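PDB 4XJ6: VC0179-like protein from Escherichia coli, which probably joins GTP and ATP into cyclic GMP-AMP, as a magnesium-dependent bacterial dinucleotide cyclase related to cyclic GMP-AMP synthase. Local coordinates for residues Leu329-Asp341 and Phe349-Ala361. Numbering follows the deposited sequence.
Sequences LPEEFNRGVESPD and FPAESNHNVHHRA
N334, in the last turn of its helix, meets E352 and R360. N334 CG is 3.4 Å from E352 OE1, with CB alongside. The amide and the E352 carboxylate stack with their planes 19° apart. At the tip, N334 OD1 accepts from R360 NH1 at 2.7 Å, in the plane of both amide and guanidinium. ND2 reaches a water that also accepts from R360 NH2, a second, water-mediated link. The R360 chain bends at its second (-45°) and third torsions to bring the guanidinium to N334, and NH1 also donates to H355 ND1. This would leave the H355 proton on NE2, which bonds weakly to F333 O and P350 O. The edge of the F333 ring meets the face of F349, planes at 77°, with F333 CD2 over the F349 ring centre. H359 CD2 lies over the opposite face of F349, offset toward the rim. Two backbone bonds pair V337 with F349 as a single antiparallel bridge. G336, with positive phi, is the first residue to leave helical geometry; its CA lies 3.2 Å from F349 O. E352 N donates to N334 O at 2.8 Å. The contact joins the end of helix 318-335 to the lead-in and first turn of helix 357-377. F333 also touches M366 of that helix and A303 of helix 297-310. Beyond V337 the chain runs on to S339, which touches the bound 3'-deoxy-GTP.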
loop_
_atom_site.group_PDB
_atom_site.type_symbol
_atom_site.label_atom_id
_atom_site.label_comp_id
_atom_site.label_asym_id
_atom_site.label_seq_id
_atom_site.Cartn_x
_atom_site.Cartn_y
_atom_site.Cartn_z
ATOM N N LEU A 329 12.125 16.906 9.764
ATOM C CA LEU A 329 10.995 16.411 8.978
ATOM C C LEU A 329 10.062 17.512 8.448
ATOM O O LEU A 329 9.660 17.456 7.287
ATOM C CB LEU A 329 10.178 15.405 9.793
ATOM C CG LEU A 329 9.143 14.623 8.986
ATOM C CD1 LEU A 329 9.827 13.609 8.076
ATOM C CD2 LEU A 329 8.134 13.948 9.902
ATOM N N PRO A 330 9.710 18.514 9.283
ATOM C CA PRO A 330 8.816 19.544 8.735
ATOM C C PRO A 330 9.450 20.358 7.608
ATOM O O PRO A 330 8.743 20.827 6.714
ATOM C CB PRO A 330 8.529 20.439 9.945
ATOM C CG PRO A 330 8.805 19.590 11.124
ATOM C CD PRO A 330 9.939 18.716 10.725
ATOM N N GLU A 331 10.768 20.518 7.648
ATOM C CA GLU A 331 11.465 21.295 6.629
ATOM C C GLU A 331 11.579 20.515 5.327
ATOM O O GLU A 331 11.639 21.102 4.247
ATOM C CB GLU A 331 12.850 21.710 7.122
ATOM C CG GLU A 331 12.818 22.640 8.324
ATOM C CD GLU A 331 12.034 23.914 8.062
ATOM O OE1 GLU A 331 12.084 24.434 6.926
ATOM O OE2 GLU A 331 11.361 24.396 8.998
ATOM N N GLU A 332 11.607 19.191 5.433
ATOM C CA GLU A 332 11.609 18.337 4.254
ATOM C C GLU A 332 10.322 18.503 3.465
ATOM O O GLU A 332 10.345 18.633 2.241
ATOM C CB GLU A 332 11.789 16.873 4.645
ATOM C CG GLU A 332 13.213 16.512 4.967
ATOM C CD GLU A 332 14.156 16.831 3.827
ATOM O OE1 GLU A 332 13.818 16.515 2.668
ATOM O OE2 GLU A 332 15.229 17.405 4.091
ATOM N N PHE A 333 9.201 18.498 4.179
ATOM C CA PHE A 333 7.893 18.652 3.556
ATOM C C PHE A 333 7.639 20.101 3.149
ATOM O O PHE A 333 6.803 20.368 2.289
ATOM C CB PHE A 333 6.795 18.155 4.498
ATOM C CG PHE A 333 6.676 16.656 4.547
ATOM C CD1 PHE A 333 7.612 15.894 5.220
ATOM C CD2 PHE A 333 5.627 16.009 3.910
ATOM C CE1 PHE A 333 7.506 14.515 5.259
ATOM C CE2 PHE A 333 5.515 14.633 3.946
ATOM C CZ PHE A 333 6.461 13.883 4.622
ATOM N N ASN A 334 8.362 21.031 3.768
ATOM C CA ASN A 334 8.312 22.432 3.360
ATOM C C ASN A 334 9.094 22.647 2.071
ATOM O O ASN A 334 8.745 23.496 1.253
ATOM C CB ASN A 334 8.856 23.340 4.465
ATOM C CG ASN A 334 7.805 23.683 5.500
ATOM O OD1 ASN A 334 6.619 23.780 5.186
ATOM N ND2 ASN A 334 8.236 23.873 6.741
ATOM N N ARG A 335 10.156 21.868 1.901
ATOM C CA ARG A 335 10.942 21.891 0.673
ATOM C C ARG A 335 10.196 21.201 -0.460
ATOM O O ARG A 335 10.456 21.453 -1.638
ATOM C CB ARG A 335 12.293 21.206 0.875
ATOM C CG ARG A 335 13.303 22.009 1.671
ATOM C CD ARG A 335 14.610 21.241 1.797
ATOM N NE ARG A 335 15.664 22.040 2.413
ATOM C CZ ARG A 335 16.918 21.628 2.565
ATOM N NH1 ARG A 335 17.276 20.423 2.143
ATOM N NH2 ARG A 335 17.815 22.421 3.136
ATOM N N GLY A 336 9.268 20.325 -0.093
ATOM C CA GLY A 336 8.580 19.491 -1.059
ATOM C C GLY A 336 9.266 18.143 -1.132
ATOM O O GLY A 336 10.495 18.065 -1.114
ATOM N N VAL A 337 8.473 17.079 -1.196
ATOM C CA VAL A 337 9.017 15.728 -1.267
ATOM C C VAL A 337 8.772 15.129 -2.646
ATOM O O VAL A 337 7.648 14.763 -2.985
ATOM C CB VAL A 337 8.406 14.806 -0.188
ATOM C CG1 VAL A 337 9.079 13.443 -0.215
ATOM C CG2 VAL A 337 8.529 15.440 1.193
ATOM N N GLU A 338 9.832 15.038 -3.441
ATOM C CA GLU A 338 9.731 14.482 -4.784
ATOM C C GLU A 338 9.665 12.961 -4.739
ATOM O O GLU A 338 10.245 12.331 -3.854
ATOM C CB GLU A 338 10.910 14.938 -5.644
ATOM C CG GLU A 338 10.955 16.442 -5.880
ATOM C CD GLU A 338 12.162 16.868 -6.693
ATOM O OE1 GLU A 338 12.832 15.982 -7.264
ATOM O OE2 GLU A 338 12.441 18.084 -6.759
ATOM N N SER A 339 8.950 12.376 -5.694
ATOM C CA SER A 339 8.819 10.928 -5.761
ATOM C C SER A 339 10.144 10.266 -6.113
ATOM O O SER A 339 10.877 10.748 -6.976
ATOM C CB SER A 339 7.745 10.532 -6.780
ATOM O OG SER A 339 7.657 9.121 -6.901
ATOM N N PRO A 340 10.460 9.153 -5.435
ATOM C CA PRO A 340 11.644 8.359 -5.782
ATOM C C PRO A 340 11.497 7.726 -7.163
ATOM O O PRO A 340 12.469 7.226 -7.728
ATOM C CB PRO A 340 11.697 7.298 -4.680
ATOM C CG PRO A 340 10.322 7.256 -4.104
ATOM C CD PRO A 340 9.784 8.645 -4.229
ATOM N N ASP A 341 10.275 7.749 -7.690
ATOM C CA ASP A 341 10.008 7.355 -9.066
ATOM C C ASP A 341 9.926 8.609 -9.927
ATOM O O ASP A 341 8.947 9.350 -9.869
ATOM C CB ASP A 341 8.713 6.543 -9.160
ATOM C CG ASP A 341 8.542 5.861 -10.510
ATOM O OD1 ASP A 341 9.059 6.377 -11.523
ATOM O OD2 ASP A 341 7.886 4.800 -10.560
ATOM N N PHE A 349 4.706 15.387 -2.201
ATOM C CA PHE A 349 4.272 16.475 -1.337
ATOM C C PHE A 349 4.809 17.788 -1.893
ATOM O O PHE A 349 6.013 17.921 -2.109
ATOM C CB PHE A 349 4.768 16.247 0.090
ATOM C CG PHE A 349 3.899 16.859 1.144
ATOM C CD1 PHE A 349 2.857 16.136 1.701
ATOM C CD2 PHE A 349 4.132 18.148 1.594
ATOM C CE1 PHE A 349 2.060 16.688 2.678
ATOM C CE2 PHE A 349 3.334 18.706 2.572
ATOM C CZ PHE A 349 2.298 17.973 3.114
ATOM N N PRO A 350 3.918 18.763 -2.134
ATOM C CA PRO A 350 4.319 20.019 -2.781
ATOM C C PRO A 350 5.256 20.867 -1.925
ATOM O O PRO A 350 5.325 20.668 -0.712
ATOM C CB PRO A 350 2.987 20.744 -2.989
ATOM C CG PRO A 350 2.100 20.206 -1.920
ATOM C CD PRO A 350 2.488 18.760 -1.779
ATOM N N ALA A 351 5.972 21.793 -2.560
ATOM C CA ALA A 351 6.768 22.777 -1.837
ATOM C C ALA A 351 5.836 23.693 -1.059
ATOM O O ALA A 351 4.651 23.788 -1.382
ATOM C CB ALA A 351 7.644 23.577 -2.797
ATOM N N GLU A 352 6.373 24.365 -0.045
ATOM C CA GLU A 352 5.570 25.159 0.885
ATOM C C GLU A 352 4.676 26.186 0.192
ATOM O O GLU A 352 3.534 26.396 0.596
ATOM C CB GLU A 352 6.483 25.864 1.892
ATOM C CG GLU A 352 5.743 26.553 3.022
ATOM C CD GLU A 352 6.672 27.043 4.115
ATOM O OE1 GLU A 352 7.891 26.795 4.017
ATOM O OE2 GLU A 352 6.181 27.677 5.073
ATOM N N SER A 353 5.197 26.808 -0.858
ATOM C CA SER A 353 4.466 27.840 -1.586
ATOM C C SER A 353 3.245 27.274 -2.313
ATOM O O SER A 353 2.371 28.022 -2.757
ATOM C CB SER A 353 5.392 28.532 -2.587
ATOM O OG SER A 353 5.846 27.607 -3.558
ATOM N N ASN A 354 3.198 25.951 -2.435
ATOM C CA ASN A 354 2.090 25.271 -3.094
ATOM C C ASN A 354 1.229 24.486 -2.104
ATOM O O ASN A 354 0.281 23.806 -2.496
ATOM C CB ASN A 354 2.617 24.336 -4.186
ATOM C CG ASN A 354 3.283 25.089 -5.326
ATOM O OD1 ASN A 354 2.829 26.162 -5.722
ATOM N ND2 ASN A 354 4.367 24.531 -5.854
ATOM N N HIS A 355 1.565 24.585 -0.820
ATOM C CA HIS A 355 0.809 23.907 0.231
ATOM C C HIS A 355 -0.592 24.480 0.353
ATOM O O HIS A 355 -0.758 25.695 0.444
ATOM C CB HIS A 355 1.518 24.029 1.585
ATOM C CG HIS A 355 2.746 23.183 1.714
ATOM N ND1 HIS A 355 3.542 23.196 2.838
ATOM C CD2 HIS A 355 3.312 22.294 0.863
ATOM C CE1 HIS A 355 4.548 22.356 2.675
ATOM N NE2 HIS A 355 4.433 21.796 1.484
ATOM N N ASN A 356 -1.601 23.614 0.352
ATOM C CA ASN A 356 -2.936 24.048 0.749
ATOM C C ASN A 356 -3.098 23.835 2.252
ATOM O O ASN A 356 -2.159 23.399 2.921
ATOM C CB ASN A 356 -4.033 23.320 -0.046
ATOM C CG ASN A 356 -3.968 21.804 0.086
ATOM O OD1 ASN A 356 -3.522 21.264 1.100
ATOM N ND2 ASN A 356 -4.431 21.108 -0.946
ATOM N N VAL A 357 -4.278 24.135 2.780
ATOM C CA VAL A 357 -4.484 24.099 4.223
ATOM C C VAL A 357 -4.338 22.679 4.785
ATOM O O VAL A 357 -3.950 22.500 5.941
ATOM C CB VAL A 357 -5.869 24.681 4.602
ATOM C CG1 VAL A 357 -6.995 23.793 4.094
ATOM C CG2 VAL A 357 -5.970 24.893 6.107
ATOM N N HIS A 358 -4.619 21.676 3.957
ATOM C CA HIS A 358 -4.510 20.285 4.379
ATOM C C HIS A 358 -3.047 19.888 4.528
ATOM O O HIS A 358 -2.688 19.106 5.409
ATOM C CB HIS A 358 -5.214 19.363 3.381
ATOM C CG HIS A 358 -6.596 19.811 3.014
ATOM N ND1 HIS A 358 -6.880 20.449 1.827
ATOM C CD2 HIS A 358 -7.772 19.715 3.679
ATOM C CE1 HIS A 358 -8.171 20.725 1.773
ATOM N NE2 HIS A 358 -8.735 20.291 2.886
ATOM N N HIS A 359 -2.206 20.435 3.657
ATOM C CA HIS A 359 -0.769 20.210 3.742
ATOM C C HIS A 359 -0.195 20.833 5.009
ATOM O O HIS A 359 0.642 20.235 5.684
ATOM C CB HIS A 359 -0.056 20.778 2.511
ATOM C CG HIS A 359 -0.365 20.052 1.239
ATOM N ND1 HIS A 359 -1.027 20.643 0.184
ATOM C CD2 HIS A 359 -0.089 18.786 0.846
ATOM C CE1 HIS A 359 -1.150 19.773 -0.801
ATOM N NE2 HIS A 359 -0.590 18.637 -0.426
ATOM N N ARG A 360 -0.649 22.043 5.322
ATOM C CA ARG A 360 -0.169 22.767 6.495
ATOM C C ARG A 360 -0.523 22.039 7.787
ATOM O O ARG A 360 0.272 22.009 8.724
ATOM C CB ARG A 360 -0.735 24.191 6.522
ATOM C CG ARG A 360 -0.250 25.079 5.387
ATOM C CD ARG A 360 1.251 24.938 5.188
ATOM N NE ARG A 360 2.005 25.230 6.405
ATOM C CZ ARG A 360 3.315 25.037 6.534
ATOM N NH1 ARG A 360 4.018 24.548 5.522
ATOM N NH2 ARG A 360 3.922 25.330 7.675
ATOM N N ALA A 361 -1.716 21.452 7.826
ATOM C CA ALA A 361 -2.158 20.692 8.990
ATOM C C ALA A 361 -1.198 19.543 9.271
ATOM O O ALA A 361 -0.894 19.239 10.424
ATOM C CB ALA A 361 -3.567 20.168 8.780
HETATM O O HOH W 1 6.345 25.391 8.633
#